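PDB 5IKY: oxalate biosynthetic component 1 from Burkholderia thailandensis, which produces oxalate in quorum sensing-dependent oxalogenesis as a bifunctional enzyme that combines serine hydrolase and lyase activities. Local coordinates for residues D531-R536 against N706-R710; V552-L558 against L721-A725; E613-Y617 against V674-K680; L859-G865 against A978-W984. The contacts are given in a common frame with arbitrary orientation. Numbering follows the deposited sequence.

Contact 1 of 4, residues D531-R536 against N706-R710; sequences DVALFR and NLGLR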
loop_
_atom_site.group_PDB
_atom_site.type_symbol
_atom_site.label_atom_id
_atom_site.label_comp_id
_atom_site.label_asym_id
_atom_site.label_seq_id
_atom_site.Cartn_x
_atom_site.Cartn_y
_atom_site.Cartn_z
ATOM N N ASP A 531 -5.267 -9.104 14.987
ATOM C CA ASP A 531 -4.646 -8.042 15.776
ATOM C C ASP A 531 -5.566 -6.825 15.887
ATOM O O ASP A 531 -5.612 -6.168 16.927
ATOM C CB ASP A 531 -3.282 -7.649 15.185
ATOM C CG ASP A 531 -3.386 -7.064 13.786
ATOM O OD1 ASP A 531 -4.314 -7.443 13.042
ATOM O OD2 ASP A 531 -2.524 -6.230 13.425
ATOM N N VAL A 532 -6.305 -6.535 14.820
ATOM C CA VAL A 532 -7.313 -5.477 14.851
ATOM C C VAL A 532 -8.416 -5.831 15.846
ATOM O O VAL A 532 -8.892 -4.976 16.599
ATOM C CB VAL A 532 -7.926 -5.234 13.448
ATOM C CG1 VAL A 532 -9.237 -4.465 13.546
ATOM C CG2 VAL A 532 -6.939 -4.489 12.566
ATOM N N ALA A 533 -8.800 -7.103 15.858
ATOM C CA ALA A 533 -9.826 -7.589 16.772
ATOM C C ALA A 533 -9.349 -7.525 18.220
ATOM O O ALA A 533 -10.124 -7.215 19.126
ATOM C CB ALA A 533 -10.227 -9.006 16.410
ATOM N N LEU A 534 -8.070 -7.818 18.431
ATOM C CA LEU A 534 -7.507 -7.824 19.776
ATOM C C LEU A 534 -7.462 -6.415 20.360
ATOM O O LEU A 534 -7.752 -6.218 21.541
ATOM C CB LEU A 534 -6.108 -8.442 19.772
ATOM C CG LEU A 534 -5.493 -8.655 21.158
ATOM C CD1 LEU A 534 -6.360 -9.591 21.984
ATOM C CD2 LEU A 534 -4.081 -9.198 21.041
ATOM N N PHE A 535 -7.110 -5.437 19.530
ATOM C CA PHE A 535 -7.075 -4.045 19.968
ATOM C C PHE A 535 -8.474 -3.539 20.321
ATOM O O PHE A 535 -8.656 -2.841 21.321
ATOM C CB PHE A 535 -6.453 -3.149 18.892
ATOM C CG PHE A 535 -6.257 -1.725 19.335
ATOM C CD1 PHE A 535 -5.127 -1.356 20.051
ATOM C CD2 PHE A 535 -7.206 -0.757 19.046
ATOM C CE1 PHE A 535 -4.949 -0.048 20.468
ATOM C CE2 PHE A 535 -7.032 0.553 19.461
ATOM C CZ PHE A 535 -5.903 0.907 20.171
ATOM N N ARG A 536 -9.458 -3.887 19.497
ATOM C CA ARG A 536 -10.843 -3.502 19.759
ATOM C C ARG A 536 -11.380 -4.195 21.007
ATOM O O ARG A 536 -12.293 -3.692 21.662
ATOM C CB ARG A 536 -11.728 -3.825 18.556
ATOM C CG ARG A 536 -11.552 -2.867 17.392
ATOM C CD ARG A 536 -12.212 -3.405 16.145
ATOM N NE ARG A 536 -12.182 -2.444 15.052
ATOM C CZ ARG A 536 -12.456 -2.752 13.790
ATOM N NH1 ARG A 536 -12.773 -3.998 13.472
ATOM N NH2 ARG A 536 -12.405 -1.819 12.850
ATOM N N ASN A 706 -3.354 -0.930 9.245
ATOM C CA ASN A 706 -4.173 -0.703 10.438
ATOM C C ASN A 706 -4.392 0.780 10.722
ATOM O O ASN A 706 -4.257 1.235 11.858
ATOM C CB ASN A 706 -3.552 -1.381 11.662
ATOM C CG ASN A 706 -3.503 -2.891 11.530
ATOM O OD1 ASN A 706 -4.262 -3.482 10.760
ATOM N ND2 ASN A 706 -2.614 -3.526 12.291
ATOM N N LEU A 707 -4.741 1.523 9.676
ATOM C CA LEU A 707 -4.987 2.955 9.789
ATOM C C LEU A 707 -6.408 3.249 10.253
ATOM O O LEU A 707 -6.717 4.366 10.668
ATOM C CB LEU A 707 -4.728 3.643 8.448
ATOM C CG LEU A 707 -3.301 3.536 7.917
ATOM C CD1 LEU A 707 -3.201 4.138 6.525
ATOM C CD2 LEU A 707 -2.349 4.226 8.873
ATOM N N GLY A 708 -7.269 2.240 10.179
ATOM C CA GLY A 708 -8.670 2.404 10.519
ATOM C C GLY A 708 -8.927 2.596 12.001
ATOM O O GLY A 708 -9.867 3.291 12.386
ATOM N N LEU A 709 -8.086 1.984 12.831
ATOM C CA LEU A 709 -8.247 2.043 14.283
ATOM C C LEU A 709 -8.280 3.476 14.823
ATOM O O LEU A 709 -8.929 3.745 15.832
ATOM C CB LEU A 709 -7.127 1.259 14.970
ATOM C CG LEU A 709 -7.066 -0.236 14.649
ATOM C CD1 LEU A 709 -5.879 -0.886 15.344
ATOM C CD2 LEU A 709 -8.368 -0.931 15.039
ATOM N N ARG A 710 -7.592 4.389 14.139
ATOM C CA ARG A 710 -7.509 5.786 14.569
ATOM C C ARG A 710 -8.868 6.484 14.616
ATOM O O ARG A 710 -9.053 7.440 15.370
ATOM C CB ARG A 710 -6.581 6.583 13.645
ATOM C CG ARG A 710 -5.262 5.913 13.318
ATOM C CD ARG A 710 -4.322 6.879 12.598
ATOM N NE ARG A 710 -4.993 7.598 11.521
ATOM C CZ ARG A 710 -4.891 8.906 11.314
ATOM N NH1 ARG A 710 -4.132 9.654 12.106
ATOM N NH2 ARG A 710 -5.545 9.466 10.307
#
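A helix-to-loop contact, buried and mainly apolar with one polar end, joins helix 530-541 to the turn that follows strand 704-705 and leads towards helix 715-734. L709 is central; its side chain packs among V532, F535 and R536, residues spaced i, i+3 and i+4 on one side of the helix. Its CD2 lies 3.9 Å from V532 CG1 and 4.1 Å from R536 NE, while its CD1 lies 3.9 Å from F535 CD2. The guanidinium of R536 finds its stronger partner in D523, a salt bridge.

N706 supplies the polar end. Its ND2 donates to D531 OD2 at 2.9 Å, and the same carboxylate oxygen also pairs with R696. N706 OD1 approaches V532 CG2 to 3.4 Å. The positive phi and psi of N706 (57°, 46°) put it in the left-handed helical region, which turns the chain sharply; the carboxylate of E519 then accepts the backbone amides of both N706 and G708. Helix 530-541 is thus joined to a turn of the cap domain by a loop leucine seated against the i, i+3, i+4 face of the helix, with an Asn-Asp hydrogen bond at its edge.

Contact 2 of 4, residues V552-L558 against L721-A725; sequences VSADTIL and LLYHA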
loop_
_atom_site.group_PDB
_atom_site.type_symbol
_atom_site.label_atom_id
_atom_site.label_comp_id
_atom_site.label_asym_id
_atom_site.label_seq_id
_atom_site.Cartn_x
_atom_site.Cartn_y
_atom_site.Cartn_z
ATOM N N VAL A 552 -8.106 6.824 37.614
ATOM C CA VAL A 552 -7.941 5.395 37.374
ATOM C C VAL A 552 -6.498 4.953 37.632
ATOM O O VAL A 552 -5.549 5.694 37.366
ATOM C CB VAL A 552 -8.368 5.019 35.932
ATOM C CG1 VAL A 552 -7.420 5.624 34.910
ATOM C CG2 VAL A 552 -8.454 3.509 35.765
ATOM N N SER A 553 -6.342 3.750 38.176
ATOM C CA SER A 553 -5.024 3.220 38.508
ATOM C C SER A 553 -4.549 2.233 37.455
ATOM O O SER A 553 -5.354 1.664 36.717
ATOM C CB SER A 553 -5.045 2.539 39.877
ATOM O OG SER A 553 -5.775 1.326 39.824
ATOM N N ALA A 554 -3.237 2.029 37.395
ATOM C CA ALA A 554 -2.652 1.084 36.450
ATOM C C ALA A 554 -3.069 -0.350 36.769
ATOM O O ALA A 554 -3.283 -1.159 35.864
ATOM C CB ALA A 554 -1.145 1.209 36.447
ATOM N N ASP A 555 -3.185 -0.659 38.057
ATOM C CA ASP A 555 -3.616 -1.983 38.491
ATOM C C ASP A 555 -5.011 -2.313 37.969
ATOM O O ASP A 555 -5.272 -3.438 37.542
ATOM C CB ASP A 555 -3.592 -2.085 40.016
ATOM C CG ASP A 555 -2.188 -2.232 40.566
ATOM O OD1 ASP A 555 -1.288 -2.640 39.799
ATOM O OD2 ASP A 555 -1.983 -1.945 41.764
ATOM N N THR A 556 -5.901 -1.325 38.004
ATOM C CA THR A 556 -7.259 -1.504 37.507
ATOM C C THR A 556 -7.253 -1.730 35.997
ATOM O O THR A 556 -7.947 -2.610 35.487
ATOM C CB THR A 556 -8.149 -0.292 37.847
ATOM O OG1 THR A 556 -8.155 -0.087 39.265
ATOM C CG2 THR A 556 -9.572 -0.518 37.369
ATOM N N ILE A 557 -6.457 -0.936 35.288
ATOM C CA ILE A 557 -6.323 -1.072 33.842
ATOM C C ILE A 557 -5.760 -2.441 33.471
ATOM O O ILE A 557 -6.293 -3.127 32.597
ATOM C CB ILE A 557 -5.417 0.026 33.257
ATOM C CG1 ILE A 557 -6.003 1.408 33.547
ATOM C CG2 ILE A 557 -5.234 -0.171 31.762
ATOM C CD1 ILE A 557 -5.121 2.553 33.092
ATOM N N LEU A 558 -4.684 -2.832 34.146
ATOM C CA LEU A 558 -4.062 -4.133 33.921
ATOM C C LEU A 558 -5.024 -5.273 34.235
ATOM O O LEU A 558 -5.021 -6.303 33.563
ATOM C CB LEU A 558 -2.793 -4.274 34.763
ATOM C CG LEU A 558 -1.577 -3.486 34.277
ATOM C CD1 LEU A 558 -0.421 -3.622 35.256
ATOM C CD2 LEU A 558 -1.171 -3.952 32.888
ATOM N N LEU A 721 -4.982 5.238 28.229
ATOM C CA LEU A 721 -5.055 4.282 29.327
ATOM C C LEU A 721 -3.943 3.244 29.240
ATOM O O LEU A 721 -3.348 2.874 30.254
ATOM C CB LEU A 721 -6.419 3.588 29.340
ATOM C CG LEU A 721 -7.594 4.470 29.764
ATOM C CD1 LEU A 721 -8.915 3.753 29.551
ATOM C CD2 LEU A 721 -7.430 4.875 31.214
ATOM N N LEU A 722 -3.670 2.775 28.027
ATOM C CA LEU A 722 -2.622 1.784 27.805
ATOM C C LEU A 722 -1.250 2.327 28.189
ATOM O O LEU A 722 -0.471 1.648 28.857
ATOM C CB LEU A 722 -2.615 1.330 26.346
ATOM C CG LEU A 722 -3.790 0.452 25.920
ATOM C CD1 LEU A 722 -3.708 0.120 24.437
ATOM C CD2 LEU A 722 -3.825 -0.810 26.760
ATOM N N TYR A 723 -0.958 3.553 27.765
ATOM C CA TYR A 723 0.317 4.182 28.097
ATOM C C TYR A 723 0.386 4.558 29.572
ATOM O O TYR A 723 1.471 4.661 30.140
ATOM C CB TYR A 723 0.556 5.414 27.225
ATOM C CG TYR A 723 1.214 5.085 25.905
ATOM C CD1 TYR A 723 2.494 4.548 25.866
ATOM C CD2 TYR A 723 0.558 5.308 24.700
ATOM C CE1 TYR A 723 3.102 4.236 24.668
ATOM C CE2 TYR A 723 1.160 5.004 23.494
ATOM C CZ TYR A 723 2.435 4.470 23.484
ATOM O OH TYR A 723 3.047 4.164 22.292
ATOM N N HIS A 724 -0.774 4.766 30.186
ATOM C CA HIS A 724 -0.844 5.023 31.619
ATOM C C HIS A 724 -0.291 3.831 32.392
ATOM O O HIS A 724 0.568 3.984 33.260
ATOM C CB HIS A 724 -2.284 5.313 32.043
ATOM C CG HIS A 724 -2.428 5.721 33.477
ATOM N ND1 HIS A 724 -2.219 4.851 34.526
ATOM C CD2 HIS A 724 -2.771 6.905 34.034
ATOM C CE1 HIS A 724 -2.420 5.486 35.668
ATOM N NE2 HIS A 724 -2.758 6.733 35.397
ATOM N N ALA A 725 -0.791 2.643 32.067
ATOM C CA ALA A 725 -0.319 1.417 32.696
ATOM C C ALA A 725 1.125 1.137 32.300
ATOM O O ALA A 725 1.913 0.629 33.099
ATOM C CB ALA A 725 -1.212 0.245 32.316
#
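Apolar packing dominates this contact between the start of helix 554-560 and the middle of helix 715-734, and no hydrogen bond crosses it. I557 is central: its CD1 lies 3.8 Å from L721 CD2 and 3.4 Å from L721 O, while its CG2 touches A725 CB at 4.1 Å. V552, just ahead of the helix, adds CG1 to L721 CD2 at 3.8 Å, and L558 CG reaches A725 CB at 4.2 Å.

Small side chains let the backbones come together. A554 and A725 have their CA atoms 4.4 Å apart, with A554 CB 3.8 Å from A725 CA.

Van der Waals contact of a polar ring makes up the rest. With chi1 in the t well, H724 lays CE1 3.6 Å from V552 O and 3.9 Å from A554 N, beside the first turn of the helix, where S553 holds the N-cap position. Its ring also meets that of H854 edge-to-face, which ties the pair to the hydrolase part of the chain.

The axes of 554-558 and 721-725 cross at -118°, 9.1 Å apart at closest, a steep helix-helix packing with alanines meeting at the interface, within the cap domain.

Contact 3 of 4, residues E613-Y617 against V674-K680; sequences ELDRY and VRVDQFK
Two irregular segments meet here, each carrying a 3-10 turn: 613-616, closed by R616 N to E613 O (3.2 Å), and 676-678, closed by Q678 N to R675 O (3.1 Å). The register pairs Y617 with V674 (CA atoms 5.3 Å apart) and R616 with Q678 (5.8 Å).

V674 is extended (-90°, 129°) with chi1 t; Y617 is extended too (-91°, 133°), with chi1 m and chi2 76°. V674 CG2 sits over the face of the Y617 ring, 3.6 Å from the centroid and 15° off the normal, a CH-pi contact; V674 CG1 lies 3.8 Å from R616 O. After the turn through 676-678, Q678 O accepts a nearly straight hydrogen bond from R616 NE (3.2 Å, 169°), which R616 reaches with chi1 m, chi2 t and chi3 p. The Q678 side chain (m, m) puts OE1 3.6 Å from R616 CG, while its NE2 bonds to L733 O. F679 CA lies near the guanidinium plane, 4.2 Å from R616 NH2. K680, extended (m, t, t, t), lays CE over one face of the R616 guanidinium.

R616 thus links two loops of the cap domain through the Q678 carbonyl. The two positive charges are balanced from neighbouring helices: E639 of helix 629-641 pairs with R616 NH2 and accepts K680 N, E688 of helix 682-690 pairs with K680 NZ, and Y617 rests against helix 629-641.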
loop_
_atom_site.group_PDB
_atom_site.type_symbol
_atom_site.label_atom_id
_atom_site.label_comp_id
_atom_site.label_asym_id
_atom_site.label_seq_id
_atom_site.Cartn_x
_atom_site.Cartn_y
_atom_site.Cartn_z
ATOM N N GLU A 613 15.802 3.380 25.913
ATOM C CA GLU A 613 16.000 1.947 26.106
ATOM C C GLU A 613 17.261 1.672 26.926
ATOM O O GLU A 613 17.382 0.627 27.569
ATOM C CB GLU A 613 16.073 1.231 24.753
ATOM C CG GLU A 613 16.204 -0.290 24.821
ATOM C CD GLU A 613 14.978 -0.982 25.403
ATOM O OE1 GLU A 613 13.914 -0.337 25.525
ATOM O OE2 GLU A 613 15.084 -2.180 25.739
ATOM N N LEU A 614 18.193 2.624 26.913
ATOM C CA LEU A 614 19.446 2.490 27.651
ATOM C C LEU A 614 19.239 2.513 29.164
ATOM O O LEU A 614 20.142 2.156 29.921
ATOM C CB LEU A 614 20.420 3.598 27.246
ATOM C CG LEU A 614 21.092 3.446 25.881
ATOM C CD1 LEU A 614 21.892 4.690 25.535
ATOM C CD2 LEU A 614 21.982 2.213 25.859
ATOM N N ASP A 615 18.054 2.931 29.600
ATOM C CA ASP A 615 17.727 2.965 31.022
ATOM C C ASP A 615 17.729 1.564 31.632
ATOM O O ASP A 615 17.904 1.405 32.840
ATOM C CB ASP A 615 16.365 3.630 31.244
ATOM C CG ASP A 615 16.372 5.109 30.901
ATOM O OD1 ASP A 615 17.330 5.565 30.242
ATOM O OD2 ASP A 615 15.416 5.816 31.288
ATOM N N ARG A 616 17.534 0.555 30.788
ATOM C CA ARG A 616 17.517 -0.833 31.234
ATOM C C ARG A 616 18.914 -1.449 31.217
ATOM O O ARG A 616 19.128 -2.535 31.757
ATOM C CB ARG A 616 16.571 -1.663 30.361
ATOM C CG ARG A 616 15.102 -1.297 30.509
ATOM C CD ARG A 616 14.246 -2.007 29.471
ATOM N NE ARG A 616 14.366 -3.460 29.554
ATOM C CZ ARG A 616 14.481 -4.259 28.499
ATOM N NH1 ARG A 616 14.495 -3.747 27.277
ATOM N NH2 ARG A 616 14.585 -5.572 28.666
ATOM N N TYR A 617 19.860 -0.752 30.595
ATOM C CA TYR A 617 21.228 -1.252 30.477
ATOM C C TYR A 617 22.097 -0.800 31.647
ATOM O O TYR A 617 22.096 0.373 32.020
ATOM C CB TYR A 617 21.848 -0.803 29.150
ATOM C CG TYR A 617 21.247 -1.488 27.940
ATOM C CD1 TYR A 617 20.000 -1.115 27.453
ATOM C CD2 TYR A 617 21.927 -2.505 27.284
ATOM C CE1 TYR A 617 19.445 -1.740 26.349
ATOM C CE2 TYR A 617 21.381 -3.134 26.178
ATOM C CZ TYR A 617 20.140 -2.748 25.715
ATOM O OH TYR A 617 19.592 -3.371 24.615
ATOM N N VAL A 674 21.519 -7.086 28.970
ATOM C CA VAL A 674 20.583 -6.513 29.930
ATOM C C VAL A 674 20.430 -7.437 31.136
ATOM O O VAL A 674 20.184 -8.636 30.980
ATOM C CB VAL A 674 19.198 -6.259 29.294
ATOM C CG1 VAL A 674 18.181 -5.891 30.358
ATOM C CG2 VAL A 674 19.286 -5.168 28.237
ATOM N N ARG A 675 20.592 -6.876 32.331
ATOM C CA ARG A 675 20.441 -7.634 33.568
ATOM C C ARG A 675 19.064 -8.285 33.639
ATOM O O ARG A 675 18.089 -7.755 33.105
ATOM C CB ARG A 675 20.668 -6.731 34.782
ATOM N N VAL A 676 18.994 -9.437 34.297
ATOM C CA VAL A 676 17.773 -10.233 34.335
ATOM C C VAL A 676 16.632 -9.515 35.059
ATOM O O VAL A 676 15.478 -9.599 34.641
ATOM C CB VAL A 676 18.023 -11.603 35.003
ATOM C CG1 VAL A 676 16.731 -12.402 35.107
ATOM C CG2 VAL A 676 19.071 -12.384 34.222
ATOM N N ASP A 677 16.949 -8.794 36.130
ATOM C CA ASP A 677 15.907 -8.113 36.894
ATOM C C ASP A 677 15.511 -6.791 36.235
ATOM O O ASP A 677 14.724 -6.021 36.787
ATOM C CB ASP A 677 16.350 -7.881 38.343
ATOM C CG ASP A 677 17.153 -6.607 38.515
ATOM O OD1 ASP A 677 18.103 -6.383 37.733
ATOM O OD2 ASP A 677 16.826 -5.823 39.434
ATOM N N GLN A 678 16.059 -6.536 35.051
ATOM C CA GLN A 678 15.620 -5.414 34.230
ATOM C C GLN A 678 14.743 -5.914 33.086
ATOM O O GLN A 678 14.333 -5.139 32.220
ATOM C CB GLN A 678 16.816 -4.631 33.684
ATOM C CG GLN A 678 17.350 -3.570 34.637
ATOM C CD GLN A 678 16.328 -2.486 34.939
ATOM O OE1 GLN A 678 15.871 -1.780 34.040
ATOM N NE2 GLN A 678 15.969 -2.350 36.210
ATOM N N PHE A 679 14.464 -7.216 33.086
ATOM C CA PHE A 679 13.560 -7.805 32.104
ATOM C C PHE A 679 12.139 -7.310 32.325
ATOM O O PHE A 679 11.675 -7.212 33.462
ATOM C CB PHE A 679 13.584 -9.335 32.168
ATOM C CG PHE A 679 14.777 -9.960 31.501
ATOM C CD1 PHE A 679 15.638 -9.200 30.724
ATOM C CD2 PHE A 679 15.029 -11.315 31.640
ATOM C CE1 PHE A 679 16.734 -9.782 30.110
ATOM C CE2 PHE A 679 16.120 -11.902 31.027
ATOM C CZ PHE A 679 16.974 -11.134 30.261
ATOM N N LYS A 680 11.452 -6.998 31.234
ATOM C CA LYS A 680 10.063 -6.573 31.303
ATOM C C LYS A 680 9.162 -7.755 31.646
ATOM O O LYS A 680 9.264 -8.816 31.030
ATOM C CB LYS A 680 9.630 -5.947 29.976
ATOM C CG LYS A 680 10.441 -4.729 29.573
ATOM C CD LYS A 680 10.140 -4.312 28.144
ATOM C CE LYS A 680 10.955 -3.094 27.746
ATOM N NZ LYS A 680 10.736 -2.723 26.321
#

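Contact 4 of 4, residues L859-G865 against A978-W984; sequences LNADPSG and ADIHLDW
The end of helix 849-860 and the turn after it run alongside an irregular loop, N860 level with D979 (CA atoms 5.9 Å apart) and G865 with W984 (6.8 Å). L859 (chi1 t, chi2 p) places CD1 4.3 Å from W984 CH2, and its O lies 3.2 Å from H981 NE2 (H981 chi1 m, chi2 -97°). N860 (chi1 m) accepts D979 N on OD1 at 3.0 Å, while its ND2 bonds to G1003 O. A861 (-89°, 7°) ends the helix. Loop 978-984 leaves the C-terminal end of strand 969-976 of the α/β-hydrolase sheet, the side on which this fold carries its active-site loops; a type I turn from H981 to W984 swings the indole (chi1 m, chi2 7°) back. D862 (-95°, 109°) brings O 3.1 Å from W984 CZ2, at the ring edge, and its OD2 accepts the amides of I866 and Y867. P863 O takes a weak hydrogen bond from W984 NE1 (3.4 Å). G865 CA lies over the six-membered ring of W984, a CH-pi contact 3.7 Å from its centroid.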
loop_
_atom_site.group_PDB
_atom_site.type_symbol
_atom_site.label_atom_id
_atom_site.label_comp_id
_atom_site.label_asym_id
_atom_site.label_seq_id
_atom_site.Cartn_x
_atom_site.Cartn_y
_atom_site.Cartn_z
ATOM N N LEU A 859 -4.827 14.477 25.972
ATOM C CA LEU A 859 -5.178 15.772 25.403
ATOM C C LEU A 859 -6.120 15.579 24.222
ATOM O O LEU A 859 -7.067 16.345 24.037
ATOM C CB LEU A 859 -3.926 16.533 24.967
ATOM C CG LEU A 859 -4.144 17.977 24.511
ATOM C CD1 LEU A 859 -4.695 18.816 25.652
ATOM C CD2 LEU A 859 -2.855 18.577 23.974
ATOM N N ASN A 860 -5.850 14.549 23.425
ATOM C CA ASN A 860 -6.726 14.172 22.321
ATOM C C ASN A 860 -8.152 13.901 22.784
ATOM O O ASN A 860 -9.114 14.247 22.097
ATOM C CB ASN A 860 -6.187 12.927 21.610
ATOM C CG ASN A 860 -5.095 13.243 20.608
ATOM O OD1 ASN A 860 -4.588 14.363 20.548
ATOM N ND2 ASN A 860 -4.726 12.247 19.814
ATOM N N ALA A 861 -8.276 13.279 23.954
ATOM C CA ALA A 861 -9.569 12.837 24.467
ATOM C C ALA A 861 -10.265 13.917 25.282
ATOM O O ALA A 861 -11.301 13.667 25.899
ATOM C CB ALA A 861 -9.396 11.579 25.305
ATOM N N ASP A 862 -9.693 15.116 25.285
ATOM C CA ASP A 862 -10.264 16.236 26.022
ATOM C C ASP A 862 -11.152 17.080 25.109
ATOM O O ASP A 862 -10.655 17.766 24.217
ATOM C CB ASP A 862 -9.153 17.090 26.634
ATOM C CG ASP A 862 -9.665 18.055 27.684
ATOM O OD1 ASP A 862 -10.719 17.775 28.296
ATOM O OD2 ASP A 862 -9.004 19.093 27.902
ATOM N N PRO A 863 -12.475 17.024 25.327
ATOM C CA PRO A 863 -13.443 17.746 24.492
ATOM C C PRO A 863 -13.393 19.262 24.697
ATOM O O PRO A 863 -13.469 20.013 23.725
ATOM C CB PRO A 863 -14.787 17.176 24.949
ATOM C CG PRO A 863 -14.550 16.746 26.354
ATOM C CD PRO A 863 -13.134 16.253 26.396
ATOM N N SER A 864 -13.274 19.696 25.947
ATOM C CA SER A 864 -13.160 21.116 26.267
ATOM C C SER A 864 -11.726 21.436 26.664
ATOM O O SER A 864 -11.085 20.644 27.345
ATOM C CB SER A 864 -14.119 21.497 27.395
ATOM O OG SER A 864 -15.440 21.069 27.113
ATOM N N GLY A 865 -11.224 22.592 26.244
ATOM C CA GLY A 865 -9.849 22.965 26.532
ATOM C C GLY A 865 -9.578 23.167 28.012
ATOM O O GLY A 865 -9.476 24.302 28.479
ATOM N N ALA A 978 0.051 14.743 17.845
ATOM C CA ALA A 978 -1.180 14.939 18.598
ATOM C C ALA A 978 -2.187 15.701 17.749
ATOM O O ALA A 978 -1.805 16.445 16.845
ATOM C CB ALA A 978 -0.903 15.680 19.901
ATOM N N ASP A 979 -3.470 15.510 18.035
ATOM C CA ASP A 979 -4.523 16.183 17.285
ATOM C C ASP A 979 -4.491 17.688 17.503
ATOM O O ASP A 979 -4.231 18.163 18.610
ATOM C CB ASP A 979 -5.898 15.640 17.676
ATOM C CG ASP A 979 -6.180 14.277 17.078
ATOM O OD1 ASP A 979 -5.560 13.935 16.050
ATOM O OD2 ASP A 979 -7.035 13.552 17.632
ATOM N N ILE A 980 -4.748 18.434 16.435
ATOM C CA ILE A 980 -4.908 19.877 16.538
ATOM C C ILE A 980 -6.386 20.205 16.676
ATOM O O ILE A 980 -7.156 20.064 15.724
ATOM C CB ILE A 980 -4.331 20.611 15.318
ATOM C CG1 ILE A 980 -2.839 20.309 15.169
ATOM C CG2 ILE A 980 -4.562 22.110 15.448
ATOM C CD1 ILE A 980 -2.200 20.981 13.973
ATOM N N HIS A 981 -6.784 20.627 17.870
ATOM C CA HIS A 981 -8.174 20.974 18.123
ATOM C C HIS A 981 -8.517 22.270 17.404
ATOM O O HIS A 981 -8.249 23.364 17.901
ATOM C CB HIS A 981 -8.430 21.093 19.621
ATOM C CG HIS A 981 -8.029 19.877 20.396
ATOM N ND1 HIS A 981 -8.926 18.894 20.755
ATOM C CD2 HIS A 981 -6.825 19.480 20.870
ATOM C CE1 HIS A 981 -8.292 17.946 21.421
ATOM N NE2 HIS A 981 -7.016 18.277 21.505
ATOM N N LEU A 982 -9.110 22.125 16.225
ATOM C CA LEU A 982 -9.361 23.244 15.327
ATOM C C LEU A 982 -10.316 24.282 15.915
ATOM O O LEU A 982 -10.194 25.472 15.630
ATOM C CB LEU A 982 -9.911 22.719 13.997
ATOM C CG LEU A 982 -10.207 23.736 12.897
ATOM C CD1 LEU A 982 -9.001 24.626 12.649
ATOM C CD2 LEU A 982 -10.616 23.019 11.623
ATOM N N ASP A 983 -11.251 23.833 16.746
ATOM C CA ASP A 983 -12.293 24.716 17.268
ATOM C C ASP A 983 -11.949 25.338 18.621
ATOM O O ASP A 983 -12.797 25.975 19.246
ATOM C CB ASP A 983 -13.617 23.956 17.378
ATOM C CG ASP A 983 -14.198 23.599 16.024
ATOM O OD1 ASP A 983 -13.911 24.322 15.046
ATOM O OD2 ASP A 983 -14.940 22.598 15.937
ATOM N N TRP A 984 -10.712 25.160 19.072
ATOM C CA TRP A 984 -10.277 25.751 20.334
ATOM C C TRP A 984 -9.700 27.150 20.137
ATOM O O TRP A 984 -9.326 27.528 19.026
ATOM C CB TRP A 984 -9.226 24.871 21.015
ATOM C CG TRP A 984 -9.760 23.630 21.655
ATOM C CD1 TRP A 984 -11.035 23.150 21.587
ATOM C CD2 TRP A 984 -9.026 22.708 22.471
ATOM N NE1 TRP A 984 -11.140 21.983 22.305
ATOM C CE2 TRP A 984 -9.920 21.688 22.856
ATOM C CE3 TRP A 984 -7.698 22.640 22.904
ATOM C CZ2 TRP A 984 -9.531 20.619 23.659
ATOM C CZ3 TRP A 984 -7.314 21.578 23.703
ATOM C CH2 TRP A 984 -8.226 20.581 24.072
#

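Contacts 1 and 2 have centres about 19 Å apart and touch directly, F535 CE1 lying 4.2 Å from L722 CD1; their segments alternate along the chain, so successive helices 530-541 and 554-560 are each tied to the 706-725 region. Contact 3 lies farther out in the cap domain, its centre about 22 Å from that of contact 2. Contact 4 belongs to the hydrolase domain, with nearest atoms about 6 Å from contact 1 and 8 Å from contact 2. Residues 1001-1006 bond to both contact 1 and contact 4: R710 bonds to L1001 and S1006, N860 to G1003, D979 to T1005. The magnesium ligands H227 and E477 belong to none of the four contacts.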